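Local coordinates for protein superoxide dismutase (Acidilobus saccharovorans, PDB 4FFK) that catalyses the dismutation of superoxide to molecular oxygen and hydrogen peroxide, probably by cycling its bound iron ion between two oxidation states, at residues A[46-51]-A[94-99]; A[106-111]-A[122-127]; A[114-119]-A[153-158]; A[134-139]-A[194-199]; A[170-175]-A[213-218]. One frame throughout, in Å; residues are numbered along the deposited sequence.

Interaction 1 (A[46-51]-A[94-99])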
# COMPACT_ATOMS: atom_id res chain seq x y z
N LYS A 46 24.62 4.54 4.53
CA LYS A 46 24.16 3.21 4.14
C LYS A 46 22.72 3.22 3.68
O LYS A 46 22.46 2.90 2.53
CB LYS A 46 24.38 2.20 5.24
CG LYS A 46 25.87 2.12 5.58
CD LYS A 46 26.03 1.03 6.53
CE LYS A 46 27.28 0.28 6.12
NZ LYS A 46 28.32 0.61 7.08
N HIS A 47 21.81 3.67 4.53
CA HIS A 47 20.38 3.62 4.09
C HIS A 47 20.15 4.59 2.98
O HIS A 47 19.65 4.19 1.95
CB HIS A 47 19.43 3.96 5.26
CG HIS A 47 19.42 2.93 6.30
ND1 HIS A 47 18.81 1.70 6.10
CD2 HIS A 47 19.98 2.89 7.52
CE1 HIS A 47 18.99 0.96 7.18
NE2 HIS A 47 19.69 1.66 8.05
N HIS A 48 20.54 5.87 3.12
CA HIS A 48 20.26 6.84 2.09
C HIS A 48 20.97 6.41 0.80
O HIS A 48 20.37 6.41 -0.27
CB HIS A 48 20.66 8.26 2.52
CG HIS A 48 20.33 9.32 1.52
ND1 HIS A 48 20.44 10.65 1.83
CD2 HIS A 48 19.82 9.26 0.27
CE1 HIS A 48 20.08 11.37 0.79
NE2 HIS A 48 19.65 10.55 -0.15
N LEU A 49 22.24 6.06 0.93
CA LEU A 49 23.00 5.53 -0.20
C LEU A 49 22.21 4.39 -0.93
O LEU A 49 22.11 4.41 -2.14
CB LEU A 49 24.36 5.00 0.24
CG LEU A 49 25.13 4.40 -0.93
CD1 LEU A 49 25.31 5.45 -1.95
CD2 LEU A 49 26.49 3.91 -0.38
N GLY A 50 21.71 3.41 -0.18
CA GLY A 50 20.90 2.29 -0.71
C GLY A 50 19.75 2.79 -1.55
O GLY A 50 19.49 2.23 -2.62
N TYR A 51 18.99 3.78 -1.08
CA TYR A 51 17.92 4.36 -1.93
C TYR A 51 18.42 5.02 -3.20
O TYR A 51 17.91 4.82 -4.29
CB TYR A 51 17.02 5.32 -1.12
CG TYR A 51 16.52 4.66 0.13
CD1 TYR A 51 15.87 3.40 0.09
CD2 TYR A 51 16.74 5.27 1.40
CE1 TYR A 51 15.46 2.77 1.29
CE2 TYR A 51 16.31 4.67 2.55
CZ TYR A 51 15.65 3.44 2.50
OH TYR A 51 15.21 2.91 3.67
N LEU A 94 15.95 15.87 1.94
CA LEU A 94 15.18 16.86 2.71
C LEU A 94 15.46 16.73 4.18
O LEU A 94 15.81 17.72 4.89
CB LEU A 94 13.69 16.66 2.44
CG LEU A 94 12.73 17.61 3.12
CD1 LEU A 94 13.10 19.05 2.76
CD2 LEU A 94 11.31 17.29 2.65
N TYR A 95 15.27 15.53 4.69
CA TYR A 95 15.50 15.26 6.09
C TYR A 95 16.83 15.84 6.60
O TYR A 95 16.83 16.52 7.61
CB TYR A 95 15.52 13.77 6.26
CG TYR A 95 15.73 13.25 7.64
CD1 TYR A 95 16.79 12.40 7.90
CD2 TYR A 95 14.78 13.50 8.65
CE1 TYR A 95 16.97 11.87 9.12
CE2 TYR A 95 14.93 12.92 9.88
CZ TYR A 95 16.06 12.15 10.11
OH TYR A 95 16.23 11.59 11.32
N TRP A 96 17.94 15.54 5.93
CA TRP A 96 19.24 16.09 6.42
C TRP A 96 19.27 17.58 6.40
O TRP A 96 19.85 18.18 7.32
CB TRP A 96 20.40 15.60 5.57
CG TRP A 96 20.39 14.15 5.29
CD1 TRP A 96 20.44 13.57 4.06
CD2 TRP A 96 20.38 13.10 6.24
NE1 TRP A 96 20.50 12.23 4.18
CE2 TRP A 96 20.43 11.89 5.50
CE3 TRP A 96 20.31 13.04 7.63
CZ2 TRP A 96 20.41 10.64 6.12
CZ3 TRP A 96 20.31 11.80 8.25
CH2 TRP A 96 20.35 10.62 7.47
N LEU A 97 18.71 18.17 5.35
CA LEU A 97 18.72 19.63 5.14
C LEU A 97 17.89 20.33 6.19
O LEU A 97 18.17 21.49 6.60
CB LEU A 97 18.24 19.98 3.73
CG LEU A 97 19.20 19.60 2.60
CD1 LEU A 97 18.46 19.77 1.26
CD2 LEU A 97 20.54 20.48 2.63
N ASN A 98 16.89 19.63 6.67
CA ASN A 98 15.98 20.17 7.63
C ASN A 98 16.55 20.21 9.06
O ASN A 98 15.87 20.65 9.95
CB ASN A 98 14.74 19.27 7.73
CG ASN A 98 13.80 19.40 6.54
OD1 ASN A 98 13.03 18.46 6.27
ND2 ASN A 98 13.80 20.55 5.86
N MET A 99 17.71 19.64 9.26
CA MET A 99 18.34 19.61 10.56
C MET A 99 19.62 20.48 10.58
O MET A 99 20.22 20.81 9.53
CB MET A 99 18.62 18.21 10.98
CG MET A 99 17.30 17.45 11.22
SD MET A 99 17.57 15.83 11.81
CE MET A 99 18.43 15.00 10.43
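His48 of helix 37-66 and Trp96 of helix 75-97 meet edge against edge, neither ring lying over the other, joined by one nearly straight hydrogen bond that spans backbones 10.3 Å apart at their CA atoms. From CB, the His48 side chain sets off with CG anti to the backbone N (chi1 -177°), which carries the imidazole across to the second helix. His48 CG is already 3.9 Å from Trp96 NE1. The next atom, His48 ND1, accepts the indole N-H of Trp96 NE1 at 2.8 Å and 166°. The acceptor lies in the indole plane, while the donor sits a little out of the imidazole plane. His48 CE1 is 3.5 Å from the same Trp96 NE1, and at the far end NE2 is hydrogen-bonded to His89. The Trp96 ring also meets the iron ligand His43 edge-to-face, and the Trp96 side chain comes within about 6 Å of the iron ion. Histidine suits this place because its ring nitrogens reach two partners at once, and tryptophan because it combines a wide apolar surface with one buried donor. As ND1 is the acceptor here, the contact is consistent with a hydrogen on NE2, directed at His89 ND1, and it probably helps to hold the rotation of an indole close to the metal.

Interaction 2 (A[106-111]-A[122-127])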
# COMPACT_ATOMS: atom_id res chain seq x y z
N GLY A 106 16.61 24.28 15.77
CA GLY A 106 15.72 24.06 16.89
C GLY A 106 14.84 25.25 17.16
O GLY A 106 14.78 26.18 16.36
N GLY A 107 14.19 25.22 18.31
CA GLY A 107 13.33 26.32 18.75
C GLY A 107 12.12 26.53 17.85
O GLY A 107 11.69 25.61 17.13
N THR A 108 11.56 27.73 17.86
CA THR A 108 10.34 27.92 17.11
C THR A 108 10.60 28.80 15.87
O THR A 108 11.50 29.66 15.89
CB THR A 108 9.12 28.29 18.02
OG1 THR A 108 9.07 29.69 18.20
CG2 THR A 108 9.20 27.64 19.40
N PRO A 109 9.88 28.55 14.75
CA PRO A 109 10.10 29.27 13.50
C PRO A 109 9.60 30.70 13.57
O PRO A 109 8.58 30.94 14.17
CB PRO A 109 9.20 28.52 12.50
CG PRO A 109 8.18 27.83 13.34
CD PRO A 109 8.99 27.39 14.52
N GLY A 110 10.35 31.59 12.95
CA GLY A 110 9.89 32.96 12.65
C GLY A 110 9.75 33.07 11.15
O GLY A 110 9.69 32.04 10.48
N GLY A 111 9.69 34.30 10.62
CA GLY A 111 9.57 34.52 9.17
C GLY A 111 8.22 34.05 8.62
O GLY A 111 7.26 33.86 9.39
N GLY A 122 -2.88 27.35 13.94
CA GLY A 122 -3.35 28.12 15.09
C GLY A 122 -2.18 28.67 15.88
O GLY A 122 -2.17 29.86 16.25
N SER A 123 -1.21 27.80 16.16
CA SER A 123 -0.01 28.15 16.92
C SER A 123 1.06 27.16 16.58
O SER A 123 0.74 26.06 16.13
CB SER A 123 -0.28 28.06 18.43
OG SER A 123 -0.70 26.77 18.80
N PHE A 124 2.32 27.52 16.84
CA PHE A 124 3.38 26.56 16.74
C PHE A 124 3.16 25.31 17.61
O PHE A 124 3.47 24.18 17.17
CB PHE A 124 4.75 27.14 17.02
CG PHE A 124 5.84 26.16 16.78
CD1 PHE A 124 6.14 25.77 15.46
CD2 PHE A 124 6.52 25.56 17.83
CE1 PHE A 124 7.15 24.83 15.22
CE2 PHE A 124 7.53 24.61 17.57
CZ PHE A 124 7.84 24.26 16.26
N ASP A 125 2.64 25.50 18.82
CA ASP A 125 2.41 24.36 19.72
C ASP A 125 1.34 23.39 19.22
O ASP A 125 1.49 22.18 19.34
CB ASP A 125 2.14 24.84 21.17
CG ASP A 125 3.39 25.39 21.85
OD1 ASP A 125 4.52 24.99 21.49
OD2 ASP A 125 3.26 26.25 22.75
N LYS A 126 0.26 23.92 18.63
CA LYS A 126 -0.77 23.08 18.06
C LYS A 126 -0.20 22.33 16.83
O LYS A 126 -0.46 21.16 16.68
CB LYS A 126 -2.02 23.86 17.69
CG LYS A 126 -2.88 24.28 18.87
CD LYS A 126 -3.82 25.39 18.42
CE LYS A 126 -4.74 25.82 19.54
NZ LYS A 126 -6.08 25.21 19.33
N PHE A 127 0.58 23.02 16.02
CA PHE A 127 1.23 22.38 14.87
C PHE A 127 2.19 21.31 15.38
O PHE A 127 2.10 20.14 14.99
CB PHE A 127 2.01 23.36 14.07
CG PHE A 127 3.05 22.71 13.19
CD1 PHE A 127 2.66 21.97 12.05
CD2 PHE A 127 4.40 22.77 13.52
CE1 PHE A 127 3.65 21.37 11.23
CE2 PHE A 127 5.38 22.20 12.72
CZ PHE A 127 4.98 21.47 11.56
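Phe124 receives Thr108 and Pro109 over one face of its ring, so that the glycine-rich loop 106-111 lies against the start of helix 124-136. Along the second segment, Gly122 comes first. Its positive phi (100°) turns the chain sharply after helix 111-121, a conformation that glycine adopts easily. Ser123 then takes the N-cap position of the next helix: its OG accepts from Lys126 N at 3.0 Å, giving a partner to an amide that the first turn would otherwise leave without one. Two helices thus follow each other through a tight, capped turn in the C-terminal alpha/beta domain of the iron/manganese superoxide dismutases.

Next is Phe124 itself, in the first turn, with CG anti to the backbone N (chi1 -174°) and the ring swung toward the loop. Pro109 presses CD to 3.2 Å from Phe124 CE1, a tight approach, over one half of the ring. Above the other half, Thr108 CB makes a CH-pi contact, 4.1 Å from the centroid of the Phe124 ring. Thr108 CG2 packs 3.7 Å from Phe124 CD2. Proline and threonine suit these places, since both present aliphatic carbons to an aromatic face. Were Phe124 replaced by an alanine, Thr108 and Pro109 would probably be left without the ring they pack on, with a gap between loop and helix. Beyond Asp125, Lys126 runs outward, its NZ bonded to Leu66 O of a neighbouring subunit. Phe127 turns inward, where its ring meets those of Phe121 and Phe131.

Interaction 3 (A[114-119]-A[153-158])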
# COMPACT_ATOMS: atom_id res chain seq x y z
N GLY A 114 6.90 30.57 10.12
CA GLY A 114 6.33 30.67 11.42
C GLY A 114 4.94 31.23 11.36
O GLY A 114 4.04 30.75 12.03
N ASP A 115 4.76 32.28 10.56
CA ASP A 115 3.43 32.88 10.39
C ASP A 115 2.47 31.92 9.68
O ASP A 115 1.27 31.81 10.03
CB ASP A 115 3.57 34.16 9.56
CG ASP A 115 4.21 35.30 10.36
OD1 ASP A 115 4.07 35.31 11.60
OD2 ASP A 115 4.82 36.16 9.71
N ALA A 116 2.99 31.26 8.67
CA ALA A 116 2.18 30.27 7.95
C ALA A 116 1.72 29.16 8.91
O ALA A 116 0.56 28.77 8.92
CB ALA A 116 2.96 29.73 6.79
N ILE A 117 2.61 28.69 9.77
CA ILE A 117 2.23 27.67 10.76
C ILE A 117 1.17 28.21 11.70
O ILE A 117 0.17 27.57 11.99
CB ILE A 117 3.47 27.16 11.54
CG1 ILE A 117 4.36 26.36 10.56
CG2 ILE A 117 3.06 26.41 12.76
CD1 ILE A 117 5.78 25.99 11.05
N ASN A 118 1.38 29.43 12.22
CA ASN A 118 0.30 29.98 13.02
C ASN A 118 -1.02 30.07 12.26
O ASN A 118 -2.08 29.74 12.79
CB ASN A 118 0.73 31.33 13.59
CG ASN A 118 1.79 31.18 14.64
OD1 ASN A 118 1.83 30.17 15.33
ND2 ASN A 118 2.65 32.20 14.78
N LYS A 119 -0.97 30.52 11.01
CA LYS A 119 -2.20 30.66 10.22
C LYS A 119 -2.93 29.32 10.03
O LYS A 119 -4.14 29.23 10.22
CB LYS A 119 -1.91 31.35 8.88
CG LYS A 119 -3.13 31.47 7.98
CD LYS A 119 -2.78 32.27 6.73
CE LYS A 119 -4.05 32.53 5.96
NZ LYS A 119 -3.80 33.07 4.60
N GLY A 153 -2.39 27.31 -1.32
CA GLY A 153 -1.46 28.03 -0.47
C GLY A 153 -1.45 27.58 0.98
O GLY A 153 -0.69 28.13 1.76
N ASP A 154 -2.27 26.58 1.35
CA ASP A 154 -2.30 26.03 2.73
C ASP A 154 -1.07 25.15 2.99
O ASP A 154 -0.56 24.50 2.08
CB ASP A 154 -3.57 25.21 2.99
CG ASP A 154 -4.82 26.05 3.31
OD1 ASP A 154 -4.82 27.28 3.04
OD2 ASP A 154 -5.81 25.52 3.85
N LEU A 155 -0.58 25.17 4.23
CA LEU A 155 0.29 24.11 4.71
C LEU A 155 -0.55 22.92 4.94
O LEU A 155 -1.67 23.06 5.35
CB LEU A 155 1.05 24.54 5.98
CG LEU A 155 2.07 25.66 5.73
CD1 LEU A 155 2.68 26.04 7.05
CD2 LEU A 155 3.22 25.26 4.79
N ARG A 156 -0.00 21.72 4.71
CA ARG A 156 -0.72 20.49 5.02
C ARG A 156 0.29 19.57 5.67
O ARG A 156 1.45 19.57 5.28
CB ARG A 156 -1.20 19.75 3.74
CG ARG A 156 -2.23 20.49 2.92
CD ARG A 156 -3.60 20.56 3.60
NE ARG A 156 -4.53 21.24 2.68
CZ ARG A 156 -5.22 22.34 2.96
NH1 ARG A 156 -5.22 22.87 4.18
NH2 ARG A 156 -5.99 22.86 2.02
N ILE A 157 -0.16 18.85 6.67
CA ILE A 157 0.66 17.78 7.25
C ILE A 157 0.35 16.50 6.48
O ILE A 157 -0.77 16.12 6.30
CB ILE A 157 0.38 17.62 8.70
CG1 ILE A 157 0.90 18.88 9.43
CG2 ILE A 157 1.09 16.32 9.27
CD1 ILE A 157 0.63 18.84 10.96
N LEU A 158 1.40 15.84 6.02
CA LEU A 158 1.23 14.55 5.36
C LEU A 158 1.86 13.44 6.18
O LEU A 158 2.87 13.64 6.84
CB LEU A 158 1.97 14.58 4.03
CG LEU A 158 1.64 15.87 3.24
CD1 LEU A 158 2.43 15.73 1.97
CD2 LEU A 158 0.21 16.07 3.00
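Leu155 reaches from its strand to helix 111-121 with a single methyl, CD1, which touches Ala116 and Ile117. The leucine places CG beside its backbone N (chi1 -67°) and runs CD1 out in extended form (chi2 176°), so that this branch leads toward the helix. Leu155 CD1 stops 3.7 Å from Ala116 CB. Leu155 CD1 is also 3.8 Å from Ile117 N, lying against the helix backbone, which the small alanine allows to come close: the CA atoms of Ala116 and Leu155 are 7.2 Å apart. Ile117 starts out pointing away from the strand, yet its CG1 lies beside the backbone N (chi1 -68°), and this branch comes back to within 3.9 Å of Leu155 CD1 while the two side chains cross.

This joins the first helix of the C-terminal alpha/beta domain to strand 155-161, an outer strand of the three-stranded antiparallel sheet within the chain. Phe120, Phe121, Leu146 and Tyr212 also touch Leu155, so the leucine is enclosed by side chains of helices 111-121 and 205-216 and of the sheet.

Next along the strand, the side chain of Arg156 points to the other side and folds back over Asp154. Arg156 NH1 forms a salt bridge with Asp154 OD2 at 2.7 Å, on the anti lone pair of that oxygen, with the partner tilted from the guanidinium plane. Lys17 N of a neighbouring subunit bonds to Asp154 OD2, and Arg156 NH2 to Lys17 O of that subunit.

Interaction 4 (A[134-139]-A[194-199])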
# COMPACT_ATOMS: atom_id res chain seq x y z
N ALA A 134 1.54 13.02 14.01
CA ALA A 134 1.49 12.47 12.64
C ALA A 134 2.73 11.58 12.48
O ALA A 134 2.63 10.47 11.94
CB ALA A 134 1.49 13.60 11.56
N ALA A 135 3.85 12.04 13.00
CA ALA A 135 5.12 11.26 12.87
C ALA A 135 5.04 10.01 13.73
O ALA A 135 5.44 8.91 13.33
CB ALA A 135 6.27 12.12 13.28
N LYS A 136 4.56 10.18 14.96
CA LYS A 136 4.59 9.08 15.90
C LYS A 136 3.60 8.02 15.44
O LYS A 136 3.76 6.85 15.75
CB LYS A 136 4.22 9.58 17.31
CG LYS A 136 5.32 10.36 17.97
CD LYS A 136 4.70 11.15 19.16
CE LYS A 136 5.72 12.27 19.47
NZ LYS A 136 5.31 12.86 20.79
N ASN A 137 2.57 8.43 14.69
CA ASN A 137 1.54 7.56 14.31
C ASN A 137 1.58 7.16 12.85
O ASN A 137 0.57 6.70 12.31
CB ASN A 137 0.18 8.13 14.68
CG ASN A 137 -0.00 8.11 16.18
OD1 ASN A 137 -0.20 7.05 16.74
ND2 ASN A 137 0.23 9.24 16.83
N VAL A 138 2.76 7.29 12.25
CA VAL A 138 2.94 6.60 10.97
C VAL A 138 2.87 5.12 11.29
O VAL A 138 3.58 4.62 12.22
CB VAL A 138 4.27 6.96 10.38
CG1 VAL A 138 4.53 5.88 9.23
CG2 VAL A 138 4.26 8.39 9.88
N GLU A 139 2.01 4.38 10.56
CA GLU A 139 1.82 2.98 10.83
C GLU A 139 2.90 2.25 10.05
O GLU A 139 2.97 2.33 8.83
CB GLU A 139 0.52 2.53 10.33
CG GLU A 139 0.20 1.08 10.59
CD GLU A 139 -1.20 0.76 10.19
OE1 GLU A 139 -1.42 0.67 8.95
OE2 GLU A 139 -2.05 0.52 11.06
N LYS A 194 10.10 9.56 21.59
CA LYS A 194 11.08 10.34 22.29
C LYS A 194 12.03 10.87 21.23
O LYS A 194 12.47 11.99 21.27
CB LYS A 194 11.83 9.45 23.29
CG LYS A 194 13.01 10.19 23.89
CD LYS A 194 13.69 9.27 24.91
CE LYS A 194 15.05 9.84 25.26
NZ LYS A 194 15.65 9.12 26.47
N TYR A 195 12.27 10.06 20.18
CA TYR A 195 12.97 10.62 19.03
C TYR A 195 12.31 11.81 18.34
O TYR A 195 12.95 12.86 18.11
CB TYR A 195 13.23 9.48 18.05
CG TYR A 195 13.46 9.89 16.63
CD1 TYR A 195 14.66 10.46 16.21
CD2 TYR A 195 12.45 9.66 15.69
CE1 TYR A 195 14.87 10.78 14.90
CE2 TYR A 195 12.64 10.04 14.37
CZ TYR A 195 13.81 10.57 13.98
OH TYR A 195 13.96 10.89 12.66
N VAL A 196 11.03 11.68 18.01
CA VAL A 196 10.35 12.76 17.32
C VAL A 196 10.36 14.03 18.22
O VAL A 196 10.63 15.14 17.76
CB VAL A 196 8.93 12.32 17.03
CG1 VAL A 196 8.14 13.50 16.52
CG2 VAL A 196 9.01 11.15 15.95
N ASP A 197 10.09 13.81 19.49
CA ASP A 197 10.08 14.92 20.48
C ASP A 197 11.39 15.67 20.48
O ASP A 197 11.40 16.90 20.46
CB ASP A 197 9.80 14.36 21.88
CG ASP A 197 8.36 14.00 22.08
OD1 ASP A 197 7.51 14.33 21.22
OD2 ASP A 197 8.04 13.41 23.14
N SER A 198 12.52 14.95 20.45
CA SER A 198 13.83 15.60 20.47
C SER A 198 14.21 16.17 19.12
O SER A 198 14.94 17.15 19.02
CB SER A 198 14.95 14.65 20.92
OG SER A 198 14.53 13.75 21.91
N TRP A 199 13.72 15.54 18.06
CA TRP A 199 14.06 15.97 16.73
C TRP A 199 13.69 17.43 16.51
O TRP A 199 14.38 18.14 15.81
CB TRP A 199 13.37 15.02 15.72
CG TRP A 199 13.34 15.56 14.30
CD1 TRP A 199 14.32 15.43 13.33
CD2 TRP A 199 12.26 16.24 13.70
NE1 TRP A 199 13.90 16.05 12.19
CE2 TRP A 199 12.64 16.54 12.38
CE3 TRP A 199 11.00 16.66 14.15
CZ2 TRP A 199 11.79 17.25 11.47
CZ3 TRP A 199 10.18 17.37 13.27
CH2 TRP A 199 10.58 17.65 11.93
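Lys136 and Val196 bring the two backbones closest, their CA atoms 7.0 Å apart, where the last turn of helix 124-136 lies beside helix 192-199. The first helix unwinds here: Asn137 leaves helical angles, and the closing bonds from Asn137 N to Ala134 O and from Val138 N to Ala135 O are both weak. The second segment stays helical throughout. Ala135 points its methyl at Val196, with Ala135 CB 3.9 Å from Val196 CG2 and almost as near CG1, so the valine straddles it with both branches. Small and beta-branched residues suit so close an approach. Lys136 sets CG beside its backbone N (chi1 -74°) and is extended beyond it, a course that takes the chain past Val196, with Lys136 CE 4.0 Å from Val196 CG1. At its end Lys136 NZ forms a salt bridge with Asp197 OD1 at 2.7 Å, arriving on the syn side but 27° out of the carboxylate plane, while the two side chains cross at about a right angle. The paired charges thus border an apolar contact. On the inner side Ala135 also touches Val177 of the sheet. The arrangement is a two-helix contact of the C-terminal alpha/beta domain, an apolar pair rimmed by a lysine-aspartate bridge, with the Val196 side chain about 12 Å from the iron ion.

Interaction 5 (A[170-175]-A[213-218])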
# COMPACT_ATOMS: atom_id res chain seq x y z
N ASN A 170 2.29 16.90 -6.18
CA ASN A 170 1.93 18.32 -6.23
C ASN A 170 2.22 19.07 -4.92
O ASN A 170 2.78 20.17 -4.92
CB ASN A 170 0.50 18.54 -6.64
CG ASN A 170 0.31 19.94 -7.27
OD1 ASN A 170 1.13 20.36 -8.09
ND2 ASN A 170 -0.70 20.68 -6.84
N LEU A 171 1.81 18.47 -3.82
CA LEU A 171 2.26 18.95 -2.49
C LEU A 171 3.76 19.08 -2.45
O LEU A 171 4.50 18.20 -2.92
CB LEU A 171 1.80 17.96 -1.41
CG LEU A 171 0.29 17.90 -1.37
CD1 LEU A 171 -0.20 16.56 -0.83
CD2 LEU A 171 -0.21 19.12 -0.60
N ILE A 172 4.24 20.18 -1.87
CA ILE A 172 5.65 20.47 -1.81
C ILE A 172 6.11 20.28 -0.37
O ILE A 172 5.68 21.00 0.53
CB ILE A 172 5.92 21.93 -2.26
CG1 ILE A 172 5.30 22.15 -3.67
CG2 ILE A 172 7.42 22.34 -2.09
CD1 ILE A 172 5.59 23.52 -4.29
N PRO A 173 6.97 19.28 -0.14
CA PRO A 173 7.37 18.99 1.24
C PRO A 173 8.33 20.10 1.65
O PRO A 173 9.20 20.45 0.87
CB PRO A 173 8.14 17.68 1.12
CG PRO A 173 8.64 17.69 -0.39
CD PRO A 173 7.42 18.28 -1.12
N LEU A 174 8.16 20.60 2.85
CA LEU A 174 9.05 21.62 3.37
C LEU A 174 9.95 21.05 4.44
O LEU A 174 11.13 21.44 4.55
CB LEU A 174 8.25 22.76 3.99
CG LEU A 174 7.19 23.31 3.03
CD1 LEU A 174 6.33 24.39 3.68
CD2 LEU A 174 7.87 23.80 1.80
N LEU A 175 9.38 20.16 5.25
CA LEU A 175 10.05 19.68 6.43
C LEU A 175 9.61 18.25 6.57
O LEU A 175 8.46 17.96 6.35
CB LEU A 175 9.54 20.48 7.64
CG LEU A 175 9.89 19.93 9.01
CD1 LEU A 175 11.43 19.94 9.24
CD2 LEU A 175 9.13 20.77 10.02
N GLN A 213 9.81 29.62 0.96
CA GLN A 213 9.87 30.77 0.05
C GLN A 213 9.87 30.32 -1.40
O GLN A 213 9.07 30.84 -2.18
CB GLN A 213 11.06 31.70 0.35
CG GLN A 213 10.92 32.45 1.67
CD GLN A 213 9.76 33.44 1.67
OE1 GLN A 213 9.29 33.87 0.63
NE2 GLN A 213 9.29 33.79 2.86
N LYS A 214 10.75 29.37 -1.73
CA LYS A 214 10.79 28.72 -3.05
C LYS A 214 9.44 28.14 -3.44
O LYS A 214 8.99 28.32 -4.57
CB LYS A 214 11.82 27.60 -3.12
CG LYS A 214 13.21 27.98 -3.54
CD LYS A 214 14.15 27.96 -2.36
CE LYS A 214 15.11 26.79 -2.40
NZ LYS A 214 16.21 27.09 -3.34
N ALA A 215 8.80 27.43 -2.51
CA ALA A 215 7.46 26.85 -2.76
C ALA A 215 6.43 27.91 -3.11
O ALA A 215 5.64 27.74 -4.05
CB ALA A 215 6.98 26.02 -1.58
N LEU A 216 6.43 28.99 -2.33
CA LEU A 216 5.52 30.11 -2.53
C LEU A 216 5.63 30.73 -3.92
O LEU A 216 4.63 31.24 -4.46
CB LEU A 216 5.78 31.19 -1.48
CG LEU A 216 5.20 30.94 -0.09
CD1 LEU A 216 5.75 32.00 0.85
CD2 LEU A 216 3.67 30.95 -0.13
N ASN A 217 6.83 30.65 -4.48
CA ASN A 217 7.16 31.18 -5.81
C ASN A 217 7.29 30.12 -6.94
O ASN A 217 7.88 30.39 -7.99
CB ASN A 217 8.45 32.02 -5.72
CG ASN A 217 8.18 33.49 -5.38
OD1 ASN A 217 7.40 33.83 -4.47
ND2 ASN A 217 8.82 34.37 -6.14
N THR A 218 6.78 28.92 -6.70
CA THR A 218 6.67 27.95 -7.78
C THR A 218 5.36 28.22 -8.52
O THR A 218 4.32 28.51 -7.91
CB THR A 218 6.66 26.50 -7.28
OG1 THR A 218 5.53 26.30 -6.41
CG2 THR A 218 7.97 26.18 -6.56
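Ile172 and Thr218 meet tip to tip in an unlike pair, a methyl against a hydroxyl: Ile172 CD1 lies 3.5 Å from Thr218 OG1. The contact packs the end of helix 205-216 on strand 172-178 of the antiparallel sheet, and that strand carries a classic beta bulge in which Leu174 and Leu175 both face Leu146. The hydroxyl can sit beside a methyl because its hydrogen is spent within its own segment. With OG1 between the backbone N and the carbonyl carbon (chi1 61°), Thr218 OG1 donates to Ala215 O at 2.8 Å, and Thr218 N donates to the same oxygen at 3.1 Å. Two bonds thus grip one carbonyl just where the helix gives out at Asn217. A valine in place of Thr218 would probably keep the bulk beside Ile172 but cost Ala215 O its hydroxyl partner, so that the chain leaving the helix is held less firmly. Ala215 suits the centre of the contact because its small side chain lets the strand come close: the Ala215 and Ile172 CA atoms are 6.7 Å apart. Ile172 CG2 packs 3.7 Å from Ala215 CB, and from two residues further along the strand, Leu174 CD2 lies 4.1 Å from Ala215 CB.

How the interactions relate
Interaction 1 joins the two long helices of the alpha-hairpin domain and closes before the others open; the other four build the C-terminal alpha/beta domain, interaction 5 through strand 172-178 and helix 205-216. Along the chain 2 interleaves with 3, 3 with 4 and 4 with 5. Interactions 2 and 3, with centres 10 Å apart, lie on successive helices, 111-121 and 124-136, and interaction 4 uses the far end of helix 124-136. Interactions 3 and 5, 11 Å apart, reach the same sheet, where Leu155 meets Leu174. Interaction 1 reaches interaction 4 through the hydroxyls of Tyr95 and Tyr195, and interaction 5 through Asn98 and Leu174 O, so the domains that supply the iron ligands are linked.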